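Local coordinates for protein RE55538p (PDB 4IX7) that preferentially binds palindromic 5'-CCAATTGG-3' DNA through its BEN domain and represses transcription of genes involved in neural development, at residues C[38-52]-C[64-76]. Sequence-based numbering, arbitrary orientation.
Sequences IFDRETLATHSVTGK and LKRMLDPGKIQDI. With nucleotides of chain A; nucleotides of chain B.
Leu-68 lays its CD2 methyl over one face of the Phe-39 ring, a CH-pi contact 4.2 Å from the ring centroid and 14° off its normal. The same methyl also meets His-47 CB at 3.5 Å and Thr-43 CG2. Ile-38 CG2 covers the opposite face, so the phenyl is sandwiched between the two methyls, with Asp-69 CB and Ile-76 CD1 at its edge.

Past this apolar cluster the two segments run side by side as a short parallel pair: Ser-48 N donates to Arg-66 O (2.9 Å), and Leu-68 N to Ser-48 O (2.8 Å). At the DNA end, Ser-48 turns OG between its own N and carbonyl carbon (chi1 63°), where it accepts from Gly-51 N in an ST motif. The tight bend presents Thr-50, whose N and OG1 both grip OP1 of DA7 of chain A (OG1 to OP1, 2.6 Å). Lys-65 packs CB against Thr-46 O, then runs out extended beyond CG to put NZ 2.8 Å from OP2 of DT8 of chain A. Thr-50 and Lys-65 thus grip successive phosphates of one strand, bonds that alone would probably not read the sequence.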
loop_
_atom_site.group_PDB
_atom_site.type_symbol
_atom_site.label_atom_id
_atom_site.label_comp_id
_atom_site.label_asym_id
_atom_site.label_seq_id
_atom_site.Cartn_x
_atom_site.Cartn_y
_atom_site.Cartn_z
ATOM N N ILE C 38 18.471 13.741 -1.988
ATOM C CA ILE C 38 18.266 14.235 -3.348
ATOM C C ILE C 38 17.329 15.449 -3.389
ATOM O O ILE C 38 17.487 16.341 -4.236
ATOM C CB ILE C 38 17.730 13.095 -4.241
ATOM C CG1 ILE C 38 18.836 12.061 -4.480
ATOM C CG2 ILE C 38 17.168 13.615 -5.555
ATOM C CD1 ILE C 38 18.305 10.707 -4.909
ATOM N N PHE C 39 16.382 15.494 -2.456
ATOM C CA PHE C 39 15.389 16.569 -2.382
ATOM C C PHE C 39 15.465 17.266 -1.034
ATOM O O PHE C 39 15.690 16.610 -0.016
ATOM C CB PHE C 39 13.973 15.993 -2.513
ATOM C CG PHE C 39 13.692 15.310 -3.823
ATOM C CD1 PHE C 39 13.435 16.053 -4.965
ATOM C CD2 PHE C 39 13.649 13.927 -3.902
ATOM C CE1 PHE C 39 13.158 15.421 -6.180
ATOM C CE2 PHE C 39 13.363 13.286 -5.113
ATOM C CZ PHE C 39 13.119 14.035 -6.250
ATOM N N ASP C 40 15.265 18.583 -1.001
ATOM C CA ASP C 40 15.131 19.231 0.301
ATOM C C ASP C 40 13.778 18.888 0.938
ATOM O O ASP C 40 12.845 18.454 0.247
ATOM C CB ASP C 40 15.408 20.744 0.248
ATOM C CG ASP C 40 14.508 21.491 -0.711
ATOM O OD1 ASP C 40 13.293 21.226 -0.749
ATOM O OD2 ASP C 40 15.026 22.397 -1.413
ATOM N N ARG C 41 13.677 19.042 2.256
ATOM C CA ARG C 41 12.468 18.621 2.964
ATOM C C ARG C 41 11.255 19.407 2.493
ATOM O O ARG C 41 10.151 18.866 2.433
ATOM C CB ARG C 41 12.611 18.762 4.486
ATOM C CG ARG C 41 13.802 18.061 5.087
ATOM C CD ARG C 41 13.847 16.578 4.775
ATOM N NE ARG C 41 15.047 16.006 5.386
ATOM C CZ ARG C 41 15.057 15.269 6.491
ATOM N NH1 ARG C 41 13.922 14.953 7.105
ATOM N NH2 ARG C 41 16.211 14.815 6.960
ATOM N N GLU C 42 11.457 20.679 2.159
ATOM C CA GLU C 42 10.344 21.511 1.701
ATOM C C GLU C 42 9.739 20.971 0.406
ATOM O O GLU C 42 8.521 20.964 0.245
ATOM C CB GLU C 42 10.768 22.970 1.529
ATOM C CG GLU C 42 9.603 23.946 1.336
ATOM C CD GLU C 42 9.283 24.243 -0.126
ATOM O OE1 GLU C 42 8.260 24.920 -0.384
ATOM O OE2 GLU C 42 10.047 23.809 -1.019
ATOM N N THR C 43 10.592 20.518 -0.508
ATOM C CA THR C 43 10.124 19.896 -1.743
ATOM C C THR C 43 9.305 18.634 -1.453
ATOM O O THR C 43 8.224 18.437 -2.021
ATOM C CB THR C 43 11.310 19.550 -2.667
ATOM O OG1 THR C 43 12.015 20.752 -3.006
ATOM C CG2 THR C 43 10.820 18.898 -3.931
ATOM N N LEU C 44 9.822 17.784 -0.566
ATOM C CA LEU C 44 9.120 16.562 -0.195
ATOM C C LEU C 44 7.780 16.874 0.459
ATOM O O LEU C 44 6.802 16.141 0.286
ATOM C CB LEU C 44 9.974 15.730 0.768
ATOM C CG LEU C 44 11.298 15.230 0.183
ATOM C CD1 LEU C 44 12.095 14.498 1.261
ATOM C CD2 LEU C 44 11.045 14.309 -0.999
ATOM N N ALA C 45 7.739 17.969 1.213
ATOM C CA ALA C 45 6.535 18.300 1.964
ATOM C C ALA C 45 5.440 18.893 1.079
ATOM O O ALA C 45 4.261 18.865 1.437
ATOM C CB ALA C 45 6.871 19.252 3.081
ATOM N N THR C 46 5.824 19.418 -0.078
ATOM C CA THR C 46 4.873 20.123 -0.946
ATOM C C THR C 46 4.589 19.425 -2.265
ATOM O O THR C 46 3.777 19.910 -3.052
ATOM C CB THR C 46 5.379 21.539 -1.282
ATOM O OG1 THR C 46 6.675 21.458 -1.903
ATOM C CG2 THR C 46 5.466 22.381 -0.026
ATOM N N HIS C 47 5.260 18.304 -2.518
ATOM C CA HIS C 47 5.093 17.558 -3.760
ATOM C C HIS C 47 4.583 16.157 -3.461
ATOM O O HIS C 47 4.562 15.728 -2.306
ATOM C CB HIS C 47 6.419 17.467 -4.520
ATOM C CG HIS C 47 6.842 18.761 -5.145
ATOM N ND1 HIS C 47 7.073 19.910 -4.413
ATOM C CD2 HIS C 47 7.066 19.089 -6.440
ATOM C CE1 HIS C 47 7.430 20.884 -5.235
ATOM N NE2 HIS C 47 7.432 20.415 -6.467
ATOM N N SER C 48 4.176 15.458 -4.514
ATOM C CA SER C 48 3.757 14.073 -4.421
ATOM C C SER C 48 4.422 13.232 -5.509
ATOM O O SER C 48 5.077 13.756 -6.415
ATOM C CB SER C 48 2.236 13.968 -4.543
ATOM O OG SER C 48 1.811 14.416 -5.825
ATOM N N VAL C 49 4.228 11.919 -5.442
ATOM C CA VAL C 49 4.791 11.041 -6.457
ATOM C C VAL C 49 4.199 11.318 -7.834
ATOM O O VAL C 49 4.934 11.385 -8.825
ATOM C CB VAL C 49 4.585 9.555 -6.091
ATOM C CG1 VAL C 49 5.004 8.650 -7.240
ATOM C CG2 VAL C 49 5.374 9.228 -4.837
ATOM N N THR C 50 2.881 11.499 -7.892
ATOM C CA THR C 50 2.171 11.587 -9.173
ATOM C C THR C 50 1.686 12.978 -9.568
ATOM O O THR C 50 1.383 13.213 -10.743
ATOM C CB THR C 50 0.936 10.661 -9.216
ATOM O OG1 THR C 50 -0.054 11.136 -8.293
ATOM C CG2 THR C 50 1.318 9.222 -8.882
ATOM N N GLY C 51 1.583 13.886 -8.602
ATOM C CA GLY C 51 1.039 15.209 -8.860
ATOM C C GLY C 51 -0.474 15.227 -9.047
ATOM O O GLY C 51 -1.045 16.263 -9.391
ATOM N N LYS C 52 -1.129 14.096 -8.812
ATOM C CA LYS C 52 -2.579 14.022 -8.970
ATOM C C LYS C 52 -3.253 14.229 -7.624
ATOM O O LYS C 52 -2.699 13.868 -6.593
ATOM C CB LYS C 52 -2.981 12.678 -9.577
ATOM C CG LYS C 52 -2.431 12.480 -10.983
ATOM C CD LYS C 52 -3.004 11.235 -11.628
ATOM C CE LYS C 52 -2.914 11.317 -13.141
ATOM N NZ LYS C 52 -3.873 10.373 -13.783
ATOM N N LEU C 64 -3.095 21.518 -4.290
ATOM C CA LEU C 64 -2.697 20.484 -5.249
ATOM C C LEU C 64 -1.170 20.408 -5.336
ATOM O O LEU C 64 -0.516 21.360 -5.759
ATOM C CB LEU C 64 -3.325 20.704 -6.641
ATOM C CG LEU C 64 -2.885 19.739 -7.759
ATOM C CD1 LEU C 64 -3.200 18.285 -7.431
ATOM C CD2 LEU C 64 -3.508 20.124 -9.101
ATOM N N LYS C 65 -0.610 19.273 -4.929
ATOM C CA LYS C 65 0.840 19.093 -4.924
ATOM C C LYS C 65 1.338 18.655 -6.285
ATOM O O LYS C 65 0.733 17.774 -6.917
ATOM C CB LYS C 65 1.222 18.037 -3.887
ATOM C CG LYS C 65 0.800 18.418 -2.486
ATOM C CD LYS C 65 1.185 17.366 -1.464
ATOM C CE LYS C 65 0.637 17.692 -0.084
ATOM N NZ LYS C 65 0.676 16.478 0.796
ATOM N N ARG C 66 2.430 19.261 -6.742
ATOM C CA ARG C 66 3.019 18.898 -8.033
ATOM C C ARG C 66 3.845 17.628 -7.900
ATOM O O ARG C 66 4.252 17.249 -6.799
ATOM C CB ARG C 66 3.925 20.018 -8.568
ATOM C CG ARG C 66 3.343 21.426 -8.525
ATOM C CD ARG C 66 2.026 21.529 -9.261
ATOM N NE ARG C 66 2.135 21.278 -10.698
ATOM C CZ ARG C 66 1.132 21.463 -11.551
ATOM N NH1 ARG C 66 -0.036 21.906 -11.103
ATOM N NH2 ARG C 66 1.291 21.203 -12.842
HETATM N N MSE C 67 4.125 16.983 -9.020
HETATM C CA MSE C 67 4.919 15.766 -8.972
HETATM C C MSE C 67 6.407 16.052 -8.711
HETATM O O MSE C 67 6.970 17.045 -9.187
HETATM C CB MSE C 67 4.728 14.931 -10.242
HETATM C CG MSE C 67 5.627 15.355 -11.366
HETATM SE SE MSE C 67 5.326 14.291 -12.946
HETATM C CE MSE C 67 5.002 12.579 -12.139
ATOM N N LEU C 68 7.031 15.181 -7.918
ATOM C CA LEU C 68 8.480 15.217 -7.737
ATOM C C LEU C 68 9.147 14.969 -9.086
ATOM O O LEU C 68 8.614 14.229 -9.918
ATOM C CB LEU C 68 8.911 14.124 -6.749
ATOM C CG LEU C 68 8.540 14.384 -5.292
ATOM C CD1 LEU C 68 8.758 13.101 -4.481
ATOM C CD2 LEU C 68 9.354 15.538 -4.732
ATOM N N ASP C 69 10.304 15.595 -9.292
ATOM C CA ASP C 69 11.115 15.448 -10.509
ATOM C C ASP C 69 11.096 13.997 -10.988
ATOM O O ASP C 69 11.636 13.121 -10.311
ATOM C CB ASP C 69 12.553 15.886 -10.181
ATOM C CG ASP C 69 13.480 15.893 -11.392
ATOM O OD1 ASP C 69 13.400 14.987 -12.240
ATOM O OD2 ASP C 69 14.322 16.816 -11.486
ATOM N N PRO C 70 10.451 13.726 -12.140
ATOM C CA PRO C 70 10.264 12.340 -12.577
ATOM C C PRO C 70 11.574 11.608 -12.850
ATOM O O PRO C 70 11.646 10.411 -12.594
ATOM C CB PRO C 70 9.474 12.476 -13.884
ATOM C CG PRO C 70 8.890 13.828 -13.863
ATOM C CD PRO C 70 9.772 14.694 -13.022
ATOM N N GLY C 71 12.582 12.305 -13.376
ATOM C CA GLY C 71 13.842 11.663 -13.697
ATOM C C GLY C 71 14.570 11.222 -12.440
ATOM O O GLY C 71 15.168 10.140 -12.393
ATOM N N LYS C 72 14.500 12.055 -11.408
ATOM C CA LYS C 72 15.109 11.727 -10.123
ATOM C C LYS C 72 14.375 10.563 -9.445
ATOM O O LYS C 72 15.000 9.650 -8.884
ATOM C CB LYS C 72 15.175 12.974 -9.223
ATOM C CG LYS C 72 16.144 14.038 -9.762
ATOM C CD LYS C 72 16.182 15.277 -8.875
ATOM C CE LYS C 72 17.205 16.262 -9.426
ATOM N NZ LYS C 72 17.171 17.580 -8.737
ATOM N N ILE C 73 13.050 10.577 -9.514
ATOM C CA ILE C 73 12.257 9.496 -8.946
ATOM C C ILE C 73 12.547 8.186 -9.675
ATOM O O ILE C 73 12.713 7.146 -9.044
ATOM C CB ILE C 73 10.755 9.837 -8.961
ATOM C CG1 ILE C 73 10.475 10.953 -7.948
ATOM C CG2 ILE C 73 9.907 8.610 -8.622
ATOM C CD1 ILE C 73 10.994 10.670 -6.564
ATOM N N GLN C 74 12.637 8.250 -11.004
ATOM C CA GLN C 74 12.960 7.069 -11.800
ATOM C C GLN C 74 14.297 6.477 -11.356
ATOM O O GLN C 74 14.439 5.259 -11.258
ATOM C CB GLN C 74 13.013 7.419 -13.285
ATOM C CG GLN C 74 13.076 6.205 -14.190
ATOM C CD GLN C 74 13.274 6.578 -15.652
ATOM O OE1 GLN C 74 13.413 7.756 -15.994
ATOM N NE2 GLN C 74 13.290 5.573 -16.522
ATOM N N ASP C 75 15.266 7.341 -11.062
ATOM C CA ASP C 75 16.573 6.873 -10.613
ATOM C C ASP C 75 16.516 6.235 -9.232
ATOM O O ASP C 75 17.182 5.225 -8.985
ATOM C CB ASP C 75 17.598 8.007 -10.628
ATOM C CG ASP C 75 18.163 8.260 -12.017
ATOM O OD1 ASP C 75 17.902 7.448 -12.935
ATOM O OD2 ASP C 75 18.879 9.268 -12.172
ATOM N N ILE C 76 15.727 6.817 -8.331
ATOM C CA ILE C 76 15.578 6.245 -7.000
ATOM C C ILE C 76 14.959 4.862 -7.103
ATOM O O ILE C 76 15.419 3.921 -6.458
ATOM C CB ILE C 76 14.733 7.150 -6.084
ATOM C CG1 ILE C 76 15.520 8.430 -5.775
ATOM C CG2 ILE C 76 14.339 6.415 -4.791
ATOM C CD1 ILE C 76 14.694 9.489 -5.084
ATOM P P DA A 7 0.445 9.858 -4.896
ATOM O OP1 DA A 7 1.011 10.795 -5.895
ATOM O OP2 DA A 7 1.313 9.189 -3.898
ATOM O "O5'" DA A 7 -0.668 10.603 -4.064
ATOM C "C5'" DA A 7 -1.589 11.423 -4.769
ATOM C "C4'" DA A 7 -2.477 12.128 -3.766
ATOM O "O4'" DA A 7 -3.441 11.166 -3.253
ATOM C "C3'" DA A 7 -1.782 12.737 -2.552
ATOM O "O3'" DA A 7 -2.502 13.914 -2.169
ATOM C "C2'" DA A 7 -1.909 11.651 -1.477
ATOM C "C1'" DA A 7 -3.238 10.993 -1.861
ATOM N N9 DA A 7 -3.309 9.554 -1.585
ATOM C C8 DA A 7 -2.321 8.617 -1.769
ATOM N N7 DA A 7 -2.679 7.400 -1.418
ATOM C C5 DA A 7 -3.996 7.544 -0.986
ATOM C C6 DA A 7 -4.942 6.632 -0.477
ATOM N N6 DA A 7 -4.705 5.314 -0.322
ATOM N N1 DA A 7 -6.154 7.120 -0.140
ATOM C C2 DA A 7 -6.407 8.431 -0.286
ATOM N N3 DA A 7 -5.596 9.387 -0.754
ATOM C C4 DA A 7 -4.390 8.873 -1.072
ATOM P P DT A 8 -1.953 14.861 -0.996
ATOM O OP1 DT A 8 -2.338 16.260 -1.331
ATOM O OP2 DT A 8 -0.539 14.534 -0.751
ATOM O "O5'" DT A 8 -2.797 14.403 0.286
ATOM C "C5'" DT A 8 -4.200 14.609 0.272
ATOM C "C4'" DT A 8 -4.806 13.936 1.492
ATOM O "O4'" DT A 8 -4.678 12.504 1.342
ATOM C "C3'" DT A 8 -4.104 14.261 2.803
ATOM O "O3'" DT A 8 -4.942 15.151 3.524
ATOM C "C2'" DT A 8 -3.957 12.927 3.536
ATOM C "C1'" DT A 8 -4.734 11.967 2.653
ATOM N N1 DT A 8 -4.187 10.591 2.557
ATOM C C2 DT A 8 -5.022 9.541 2.857
ATOM O O2 DT A 8 -6.177 9.702 3.213
ATOM N N3 DT A 8 -4.454 8.298 2.739
ATOM C C4 DT A 8 -3.153 8.028 2.354
ATOM O O4 DT A 8 -2.738 6.879 2.270
ATOM C C5 DT A 8 -2.336 9.173 2.047
ATOM C C7 DT A 8 -0.912 8.984 1.614
ATOM C C6 DT A 8 -2.883 10.390 2.167
ATOM O "O5'" DG B 1 18.351 16.129 11.219
ATOM C "C5'" DG B 1 17.561 16.054 12.400
ATOM C "C4'" DG B 1 16.132 16.466 12.109
ATOM O "O4'" DG B 1 16.062 17.804 11.568
ATOM C "C3'" DG B 1 15.465 15.654 11.014
ATOM O "O3'" DG B 1 14.997 14.497 11.642
ATOM C "C2'" DG B 1 14.311 16.543 10.591
ATOM C "C1'" DG B 1 14.950 17.919 10.690
ATOM N N9 DG B 1 15.464 18.488 9.448
ATOM C C8 DG B 1 16.659 18.165 8.862
ATOM N N7 DG B 1 16.893 18.840 7.772
ATOM C C5 DG B 1 15.799 19.672 7.640
ATOM C C6 DG B 1 15.515 20.630 6.637
ATOM O O6 DG B 1 16.202 20.922 5.654
ATOM N N1 DG B 1 14.301 21.269 6.856
ATOM C C2 DG B 1 13.474 21.007 7.918
ATOM N N2 DG B 1 12.345 21.728 7.950
ATOM N N3 DG B 1 13.724 20.106 8.870
ATOM C C4 DG B 1 14.903 19.473 8.665
HETATM O O HOH W 1 16.038 18.322 -5.738
HETATM O O HOH W 2 3.969 21.262 -5.325
HETATM O O HOH W 3 3.843 15.965 0.341
HETATM O O HOH W 4 -0.679 15.391 -5.604
HETATM O O HOH W 5 7.529 11.684 -9.558
#